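Local structure of 2-oxoglutarate carboxylase small subunit (Hydrogenobacter thermophilus, 7KCT) at residues Tyr366-Ser380 and Asp391-Leu403. The protein is the biotin-carboxylase-type subunit of a two-part carboxylase, built around an ATP-grasp fold that holds adenosine-5'-diphosphate and magnesium in this model. Residues are numbered along the deposited sequence; the frame is centred on the assembly and turned at random.
Sequences YYVPGGFGIRVEHAS and DSLIAKLIVWAPL
The side chains of Arg375 and Ile398 lie side by side, pointing the same way, Arg375 CG against Ile398 CD1; the guanidinium receives Glu377 at its edge: NE and NH2 of Arg375 both grip Glu377 OE2, in the guanidinium plane, NE at 2.7 Å. NE meets the anti lone pair, whereas NH2 comes from above the carboxylate plane. Glu377 CG, set anti to the carbonyl carbon (chi1 -59°), lies 3.7 Å from Ile398 CD1, and the bend at chi2 (-82°) turns the carboxylate toward the extended arginine. The Tyr366 ring takes His378 ND1 in plane at its edge, Tyr366 OH and His378 ND1 sharing a hydrogen bond of 2.9 Å, and one face of the Trp400 indole carries Pro402 N. Lys396 crosses the aliphatic part of Glu377, its CE 3.8 Å from Glu377 CB; a water accepts from Lys396 NZ and donates, weakly, to Glu377 OE1. On the sheet face that carries Ile374, Val376 and Leu397, Leu397 CD1 packs against Val376 CG2 at 3.9 Å and also meets Pro369 and Ile374. The strands run antiparallel (164°), with paired backbone bonds at Arg375–Ile398 and Glu377–Lys396; Trp400 N donates to Gly373 O (3.0 Å), within the type II turn from Gly371 to Ile374. In the biotin carboxylase C-terminal domain, strand 393-401 lies between strands 374-378 and 341-351; Ile394 and Ala395 form a classic bulge facing Ile347. Lys396 NZ bridges to Glu21 of helix 20-32 and Arg375 NH1 to Glu309 of helix 305-312, Leu397 rests on helix 404-417, and His378 NE2 bonds Val368 O of the second subunit.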
loop_
_atom_site.group_PDB
_atom_site.type_symbol
_atom_site.label_atom_id
_atom_site.label_comp_id
_atom_site.label_asym_id
_atom_site.label_seq_id
_atom_site.Cartn_x
_atom_site.Cartn_y
_atom_site.Cartn_z
ATOM N N TYR A 366 -12.525 -13.065 3.914
ATOM C CA TYR A 366 -11.639 -11.931 4.175
ATOM C C TYR A 366 -10.747 -11.719 2.960
ATOM O O TYR A 366 -9.943 -12.591 2.617
ATOM C CB TYR A 366 -10.798 -12.172 5.426
ATOM C CG TYR A 366 -10.120 -10.951 5.940
ATOM C CD1 TYR A 366 -10.850 -9.928 6.543
ATOM C CD2 TYR A 366 -8.769 -10.781 5.788
ATOM C CE1 TYR A 366 -10.231 -8.795 7.030
ATOM C CE2 TYR A 366 -8.134 -9.631 6.239
ATOM C CZ TYR A 366 -8.875 -8.631 6.846
ATOM O OH TYR A 366 -8.245 -7.495 7.307
ATOM N N TYR A 367 -10.901 -10.586 2.302
ATOM C CA TYR A 367 -10.026 -10.244 1.190
ATOM C C TYR A 367 -9.611 -8.797 1.361
ATOM O O TYR A 367 -10.472 -7.918 1.428
ATOM C CB TYR A 367 -10.693 -10.426 -0.165
ATOM C CG TYR A 367 -9.858 -9.816 -1.287
ATOM C CD1 TYR A 367 -8.783 -10.509 -1.850
ATOM C CD2 TYR A 367 -10.131 -8.526 -1.768
ATOM C CE1 TYR A 367 -8.023 -9.940 -2.907
ATOM C CE2 TYR A 367 -9.392 -7.956 -2.764
ATOM C CZ TYR A 367 -8.322 -8.651 -3.317
ATOM O OH TYR A 367 -7.634 -8.048 -4.342
ATOM N N VAL A 368 -8.302 -8.554 1.400
ATOM C CA VAL A 368 -7.720 -7.231 1.586
ATOM C C VAL A 368 -7.435 -6.565 0.236
ATOM O O VAL A 368 -6.670 -7.113 -0.569
ATOM C CB VAL A 368 -6.425 -7.367 2.410
ATOM C CG1 VAL A 368 -5.780 -6.036 2.620
ATOM C CG2 VAL A 368 -6.713 -7.992 3.736
ATOM N N PRO A 369 -7.936 -5.370 -0.035
ATOM C CA PRO A 369 -7.595 -4.721 -1.308
ATOM C C PRO A 369 -6.163 -4.199 -1.315
ATOM O O PRO A 369 -5.572 -3.918 -0.278
ATOM C CB PRO A 369 -8.606 -3.578 -1.400
ATOM C CG PRO A 369 -8.782 -3.175 0.025
ATOM C CD PRO A 369 -8.742 -4.477 0.823
ATOM N N GLY A 370 -5.606 -4.081 -2.516
ATOM C CA GLY A 370 -4.293 -3.487 -2.693
ATOM C C GLY A 370 -4.233 -2.765 -4.028
ATOM O O GLY A 370 -5.024 -3.029 -4.936
ATOM N N GLY A 371 -3.313 -1.812 -4.118
ATOM C CA GLY A 371 -3.056 -1.155 -5.376
ATOM C C GLY A 371 -2.260 0.130 -5.207
ATOM O O GLY A 371 -1.749 0.467 -4.126
ATOM N N PHE A 372 -2.177 0.840 -6.331
ATOM C CA PHE A 372 -1.520 2.136 -6.382
ATOM C C PHE A 372 -2.236 3.065 -5.407
ATOM O O PHE A 372 -3.463 3.207 -5.454
ATOM C CB PHE A 372 -1.590 2.642 -7.835
ATOM C CG PHE A 372 -0.964 4.000 -8.072
ATOM C CD1 PHE A 372 -1.577 5.170 -7.617
ATOM C CD2 PHE A 372 0.215 4.105 -8.774
ATOM C CE1 PHE A 372 -0.982 6.425 -7.835
ATOM C CE2 PHE A 372 0.817 5.355 -9.007
ATOM C CZ PHE A 372 0.220 6.508 -8.540
ATOM N N GLY A 373 -1.477 3.645 -4.484
ATOM C CA GLY A 373 -2.030 4.575 -3.518
ATOM C C GLY A 373 -2.872 3.978 -2.405
ATOM O O GLY A 373 -3.552 4.726 -1.701
ATOM N N ILE A 374 -2.803 2.669 -2.176
ATOM C CA ILE A 374 -3.569 2.018 -1.120
ATOM C C ILE A 374 -2.614 1.428 -0.073
ATOM O O ILE A 374 -1.643 0.734 -0.414
ATOM C CB ILE A 374 -4.494 0.957 -1.735
ATOM C CG1 ILE A 374 -5.611 1.571 -2.599
ATOM C CG2 ILE A 374 -5.107 0.097 -0.663
ATOM C CD1 ILE A 374 -6.381 0.513 -3.436
ATOM N N ARG A 375 -2.906 1.683 1.191
ATOM C CA ARG A 375 -2.184 1.083 2.307
ATOM C C ARG A 375 -3.211 0.477 3.237
ATOM O O ARG A 375 -4.274 1.058 3.481
ATOM C CB ARG A 375 -1.310 2.153 3.013
ATOM C CG ARG A 375 -0.709 1.808 4.345
ATOM C CD ARG A 375 0.099 2.993 4.854
ATOM N NE ARG A 375 0.568 2.796 6.207
ATOM C CZ ARG A 375 1.292 3.674 6.874
ATOM N NH1 ARG A 375 1.637 4.850 6.323
ATOM N NH2 ARG A 375 1.656 3.374 8.090
ATOM N N VAL A 376 -2.892 -0.683 3.777
ATOM C CA VAL A 376 -3.779 -1.367 4.694
ATOM C C VAL A 376 -3.008 -1.643 5.967
ATOM O O VAL A 376 -1.905 -2.202 5.908
ATOM C CB VAL A 376 -4.329 -2.681 4.122
ATOM C CG1 VAL A 376 -5.284 -3.326 5.163
ATOM C CG2 VAL A 376 -5.063 -2.423 2.841
ATOM N N GLU A 377 -3.585 -1.261 7.107
ATOM C CA GLU A 377 -3.068 -1.590 8.436
ATOM C C GLU A 377 -4.052 -2.568 9.081
ATOM O O GLU A 377 -5.203 -2.215 9.362
ATOM C CB GLU A 377 -2.885 -0.340 9.294
ATOM C CG GLU A 377 -1.924 0.683 8.694
ATOM C CD GLU A 377 -0.422 0.388 8.950
ATOM O OE1 GLU A 377 -0.035 -0.384 9.901
ATOM O OE2 GLU A 377 0.382 0.957 8.175
ATOM N N HIS A 378 -3.612 -3.801 9.320
ATOM C CA HIS A 378 -4.582 -4.788 9.770
ATOM C C HIS A 378 -3.869 -5.953 10.455
ATOM O O HIS A 378 -2.664 -6.188 10.267
ATOM C CB HIS A 378 -5.456 -5.267 8.583
ATOM C CG HIS A 378 -4.791 -6.269 7.709
ATOM N ND1 HIS A 378 -5.387 -7.468 7.360
ATOM C CD2 HIS A 378 -3.551 -6.290 7.159
ATOM C CE1 HIS A 378 -4.535 -8.184 6.643
ATOM N NE2 HIS A 378 -3.422 -7.484 6.492
ATOM N N ALA A 379 -4.625 -6.680 11.266
ATOM C CA ALA A 379 -4.051 -7.833 11.934
ATOM C C ALA A 379 -4.950 -9.050 11.815
ATOM O O ALA A 379 -4.928 -9.920 12.689
ATOM C CB ALA A 379 -3.756 -7.531 13.408
ATOM N N SER A 380 -5.711 -9.135 10.737
ATOM C CA SER A 380 -6.788 -10.100 10.588
ATOM C C SER A 380 -6.562 -11.044 9.418
ATOM O O SER A 380 -5.837 -10.739 8.473
ATOM C CB SER A 380 -8.139 -9.402 10.380
ATOM O OG SER A 380 -8.559 -8.841 11.603
ATOM N N ASP A 391 -11.086 -3.064 21.715
ATOM C CA ASP A 391 -11.620 -2.190 20.681
ATOM C C ASP A 391 -12.092 -2.997 19.466
ATOM O O ASP A 391 -11.603 -4.105 19.168
ATOM C CB ASP A 391 -10.586 -1.117 20.259
ATOM N N SER A 392 -13.059 -2.423 18.746
ATOM C CA SER A 392 -13.663 -3.156 17.628
ATOM C C SER A 392 -12.917 -2.973 16.312
ATOM O O SER A 392 -13.345 -3.535 15.286
ATOM C CB SER A 392 -15.134 -2.748 17.429
ATOM O OG SER A 392 -15.250 -1.341 17.225
ATOM N N LEU A 393 -11.784 -2.272 16.332
ATOM C CA LEU A 393 -11.025 -1.990 15.122
ATOM C C LEU A 393 -10.506 -3.284 14.517
ATOM O O LEU A 393 -9.918 -4.112 15.213
ATOM C CB LEU A 393 -9.881 -1.027 15.453
ATOM C CG LEU A 393 -9.131 -0.438 14.248
ATOM C CD1 LEU A 393 -10.077 0.268 13.282
ATOM C CD2 LEU A 393 -8.036 0.506 14.757
ATOM N N ILE A 394 -10.828 -3.504 13.249
ATOM C CA ILE A 394 -10.323 -4.629 12.456
ATOM C C ILE A 394 -9.160 -4.196 11.570
ATOM O O ILE A 394 -8.191 -4.929 11.385
ATOM C CB ILE A 394 -11.433 -5.221 11.558
ATOM C CG1 ILE A 394 -12.543 -5.938 12.277
ATOM C CG2 ILE A 394 -10.819 -6.166 10.466
ATOM C CD1 ILE A 394 -13.691 -6.206 11.340
ATOM N N ALA A 395 -9.311 -3.055 10.902
ATOM C CA ALA A 395 -8.360 -2.655 9.883
ATOM C C ALA A 395 -8.502 -1.155 9.714
ATOM O O ALA A 395 -9.534 -0.574 10.062
ATOM C CB ALA A 395 -8.614 -3.372 8.562
ATOM N N LYS A 396 -7.428 -0.533 9.277
ATOM C CA LYS A 396 -7.446 0.855 8.815
ATOM C C LYS A 396 -7.131 0.806 7.339
ATOM O O LYS A 396 -6.123 0.204 6.931
ATOM C CB LYS A 396 -6.433 1.733 9.546
ATOM C CG LYS A 396 -6.519 1.589 11.052
ATOM C CD LYS A 396 -5.676 2.611 11.825
ATOM C CE LYS A 396 -4.179 2.424 11.613
ATOM N NZ LYS A 396 -3.424 2.867 12.814
ATOM N N LEU A 397 -8.016 1.345 6.531
ATOM C CA LEU A 397 -7.774 1.475 5.106
ATOM C C LEU A 397 -7.329 2.905 4.832
ATOM O O LEU A 397 -8.043 3.843 5.180
ATOM C CB LEU A 397 -9.031 1.139 4.322
ATOM C CG LEU A 397 -8.968 1.145 2.817
ATOM C CD1 LEU A 397 -7.889 0.205 2.423
ATOM C CD2 LEU A 397 -10.382 0.730 2.341
ATOM N N ILE A 398 -6.160 3.077 4.218
ATOM C CA ILE A 398 -5.589 4.404 3.976
ATOM C C ILE A 398 -5.334 4.566 2.504
ATOM O O ILE A 398 -4.789 3.652 1.873
ATOM C CB ILE A 398 -4.280 4.613 4.751
ATOM C CG1 ILE A 398 -4.534 4.406 6.229
ATOM C CG2 ILE A 398 -3.691 6.022 4.456
ATOM C CD1 ILE A 398 -3.776 3.247 6.803
ATOM N N VAL A 399 -5.721 5.715 1.934
ATOM C CA VAL A 399 -5.426 5.967 0.539
ATOM C C VAL A 399 -4.743 7.313 0.398
ATOM O O VAL A 399 -4.787 8.166 1.291
ATOM C CB VAL A 399 -6.650 5.908 -0.418
ATOM C CG1 VAL A 399 -7.407 4.610 -0.212
ATOM C CG2 VAL A 399 -7.590 7.160 -0.299
ATOM N N TRP A 400 -4.074 7.470 -0.736
ATOM C CA TRP A 400 -3.401 8.719 -1.089
ATOM C C TRP A 400 -3.686 9.031 -2.555
ATOM O O TRP A 400 -3.751 8.118 -3.379
ATOM C CB TRP A 400 -1.853 8.656 -0.861
ATOM C CG TRP A 400 -1.150 9.959 -1.331
ATOM C CD1 TRP A 400 -0.894 11.060 -0.581
ATOM C CD2 TRP A 400 -0.663 10.254 -2.640
ATOM N NE1 TRP A 400 -0.265 12.037 -1.344
ATOM C CE2 TRP A 400 -0.135 11.560 -2.622
ATOM C CE3 TRP A 400 -0.601 9.527 -3.826
ATOM C CZ2 TRP A 400 0.406 12.159 -3.752
ATOM C CZ3 TRP A 400 -0.076 10.116 -4.931
ATOM C CH2 TRP A 400 0.431 11.421 -4.888
ATOM N N ALA A 401 -3.843 10.317 -2.886
ATOM C CA ALA A 401 -3.905 10.737 -4.284
ATOM C C ALA A 401 -3.412 12.173 -4.392
ATOM O O ALA A 401 -3.364 12.894 -3.393
ATOM C CB ALA A 401 -5.328 10.656 -4.837
ATOM N N PRO A 402 -3.103 12.644 -5.613
ATOM C CA PRO A 402 -2.654 14.054 -5.743
ATOM C C PRO A 402 -3.781 15.047 -5.509
ATOM O O PRO A 402 -3.530 16.152 -5.011
ATOM C CB PRO A 402 -2.105 14.146 -7.182
ATOM C CG PRO A 402 -1.967 12.666 -7.651
ATOM C CD PRO A 402 -3.078 11.943 -6.904
ATOM N N LEU A 403 -5.017 14.679 -5.815
ATOM C CA LEU A 403 -6.159 15.571 -5.704
ATOM C C LEU A 403 -7.202 14.964 -4.775
ATOM O O LEU A 403 -7.333 13.739 -4.693
ATOM C CB LEU A 403 -6.819 15.819 -7.072
ATOM C CG LEU A 403 -5.899 16.258 -8.210
ATOM C CD1 LEU A 403 -6.618 16.232 -9.547
ATOM C CD2 LEU A 403 -5.329 17.660 -7.922
HETATM O O HOH W 1 -1.087 1.626 12.045
HETATM O O HOH W 2 -7.048 -6.684 12.571
#